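Local coordinates for putative sugar ABC transport system, substrate-binding protein (Bordetella parapertussis, PDB 5IX8) that probably binds a sugar in the periplasm and delivers it to an ABC transporter for uptake, at residues G106-S111 and G117-D122. Numbering follows the deposited sequence. Where two conformers were deposited one is given.
Sequences GIPVNS and GVLQDD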
loop_
_atom_site.group_PDB
_atom_site.type_symbol
_atom_site.label_atom_id
_atom_site.label_comp_id
_atom_site.label_asym_id
_atom_site.label_seq_id
_atom_site.Cartn_x
_atom_site.Cartn_y
_atom_site.Cartn_z
ATOM N N GLY A 106 3.563 3.940 -3.726
ATOM C CA GLY A 106 2.883 3.059 -2.783
ATOM C C GLY A 106 3.469 1.677 -2.559
ATOM O O GLY A 106 3.515 1.207 -1.421
ATOM N N ILE A 107 3.874 1.003 -3.628
ATOM C CA ILE A 107 4.381 -0.370 -3.540
ATOM C C ILE A 107 5.592 -0.524 -4.450
ATOM O O ILE A 107 5.743 0.198 -5.444
ATOM C CB ILE A 107 3.298 -1.388 -3.937
ATOM C CG1 ILE A 107 2.532 -0.867 -5.174
ATOM C CG2 ILE A 107 2.341 -1.609 -2.746
ATOM C CD1 ILE A 107 1.840 -1.967 -5.946
ATOM N N PRO A 108 6.490 -1.470 -4.119
ATOM C CA PRO A 108 7.724 -1.629 -4.905
ATOM C C PRO A 108 7.457 -2.128 -6.326
ATOM O O PRO A 108 6.525 -2.902 -6.576
ATOM C CB PRO A 108 8.504 -2.702 -4.139
ATOM C CG PRO A 108 7.882 -2.821 -2.826
ATOM C CD PRO A 108 6.447 -2.376 -2.958
ATOM N N VAL A 109 8.314 -1.711 -7.261
ATOM C CA VAL A 109 8.329 -2.309 -8.591
ATOM C C VAL A 109 9.762 -2.737 -8.917
ATOM O O VAL A 109 10.746 -2.100 -8.501
ATOM C CB VAL A 109 7.735 -1.337 -9.650
ATOM C CG1 VAL A 109 8.543 -0.066 -9.761
ATOM C CG2 VAL A 109 7.562 -2.002 -11.004
ATOM N N ASN A 110 9.882 -3.831 -9.673
ATOM C CA ASN A 110 11.181 -4.437 -9.963
ATOM C C ASN A 110 11.815 -3.793 -11.196
ATOM O O ASN A 110 11.932 -4.397 -12.267
ATOM C CB ASN A 110 10.997 -5.932 -10.160
ATOM C CG ASN A 110 12.285 -6.687 -10.076
ATOM O OD1 ASN A 110 13.302 -6.179 -9.586
ATOM N ND2 ASN A 110 12.263 -7.910 -10.579
ATOM N N SER A 111 12.248 -2.550 -11.035
ATOM C CA SER A 111 12.959 -1.869 -12.116
ATOM C C SER A 111 13.917 -0.861 -11.514
ATOM O O SER A 111 13.480 0.055 -10.814
ATOM C CB SER A 111 11.994 -1.160 -13.071
ATOM O OG SER A 111 12.701 -0.329 -13.968
ATOM N N GLY A 117 10.833 6.785 -5.801
ATOM C CA GLY A 117 9.568 6.288 -5.316
ATOM C C GLY A 117 9.150 6.966 -4.024
ATOM O O GLY A 117 9.957 7.567 -3.312
ATOM N N VAL A 118 7.853 6.872 -3.739
ATOM C CA VAL A 118 7.303 7.292 -2.457
ATOM C C VAL A 118 6.417 6.152 -2.018
ATOM O O VAL A 118 5.431 5.844 -2.700
ATOM C CB VAL A 118 6.484 8.595 -2.549
ATOM C CG1 VAL A 118 5.875 8.899 -1.198
ATOM C CG2 VAL A 118 7.348 9.785 -3.026
ATOM N N LEU A 119 6.773 5.507 -0.909
ATOM C CA LEU A 119 5.984 4.340 -0.491
ATOM C C LEU A 119 6.150 4.163 1.011
ATOM O O LEU A 119 6.171 5.157 1.736
ATOM C CB LEU A 119 6.376 3.097 -1.313
ATOM C CG LEU A 119 7.839 2.611 -1.369
ATOM C CD1 LEU A 119 7.832 1.117 -1.718
ATOM C CD2 LEU A 119 8.680 3.345 -2.402
ATOM N N GLN A 120 6.119 2.918 1.484
ATOM C CA GLN A 120 6.426 2.592 2.871
ATOM C C GLN A 120 7.239 1.314 2.890
ATOM O O GLN A 120 7.351 0.614 1.879
ATOM C CB GLN A 120 5.173 2.405 3.737
ATOM C CG GLN A 120 4.476 3.682 4.149
ATOM C CD GLN A 120 3.315 3.424 5.101
ATOM O OE1 GLN A 120 2.495 2.561 4.858
ATOM N NE2 GLN A 120 3.264 4.156 6.190
ATOM N N ASP A 121 7.788 1.001 4.064
ATOM C CA ASP A 121 8.640 -0.172 4.246
ATOM C C ASP A 121 7.739 -1.371 4.532
ATOM O O ASP A 121 7.244 -1.532 5.647
ATOM C CB ASP A 121 9.607 0.085 5.401
ATOM C CG ASP A 121 10.619 -1.004 5.585
ATOM O OD1 ASP A 121 10.342 -2.171 5.229
ATOM O OD2 ASP A 121 11.719 -0.686 6.103
ATOM N N ASP A 122 7.538 -2.234 3.534
ATOM C CA ASP A 122 6.605 -3.346 3.691
ATOM C C ASP A 122 7.068 -4.354 4.744
ATOM O O ASP A 122 6.241 -4.867 5.511
ATOM C CB ASP A 122 6.364 -4.015 2.340
ATOM C CG ASP A 122 5.496 -3.143 1.433
ATOM O OD1 ASP A 122 4.278 -2.955 1.711
ATOM O OD2 ASP A 122 6.050 -2.578 0.471
HETATM O O HOH W 1 3.852 -0.380 0.666
#
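Gly106 and Val118 join the two segments by a single direct hydrogen bond: Gly106 N donates to Val118 O over 2.9 Å, nearly straight at 173°. It is the last rung of the parallel pairing between strands 101-105 and 116-119, for beyond it the chains diverge, Gly106 turning off with a positive phi of 79°. Water takes over where the backbones part. Water 1 donates one proton to Gly106 O at 2.6 Å and the other to Asp122 OD1 at 2.8 Å, bridging the departing loop to the first turn of helix 122-135. Asp122 OD1 also forms a salt bridge with Arg158, so a charged group and a water share this buried oxygen. Van der Waals contacts line the angle between the segments. Leu119 CB lies against Gly106 O at 3.4 Å; with chi1 at 56°, CG sits between the backbone N and the carbonyl carbon, and CD1 reaches the Ile107-Pro108 peptide, 3.8 Å from Pro108 N. The Leu119 side chain and the proline ring cross at about a right angle in an apolar contact, CD1 to Pro108 CD being 4.0 Å. Asp122 and Pro108 point at each other from opposite directions, Asp122 OD2 lying 3.5 Å from Pro108 CD. The contact is buried at the C-terminal ends of two neighbouring strands in the parallel sheet of one lobe of this periplasmic binding protein fold. From helix 154-168, Trp154 packs on both Pro108 and Asp122, and Leu157 on Asp122; helix 254-270 covers Val118, and strand 288-290 flanks Leu119.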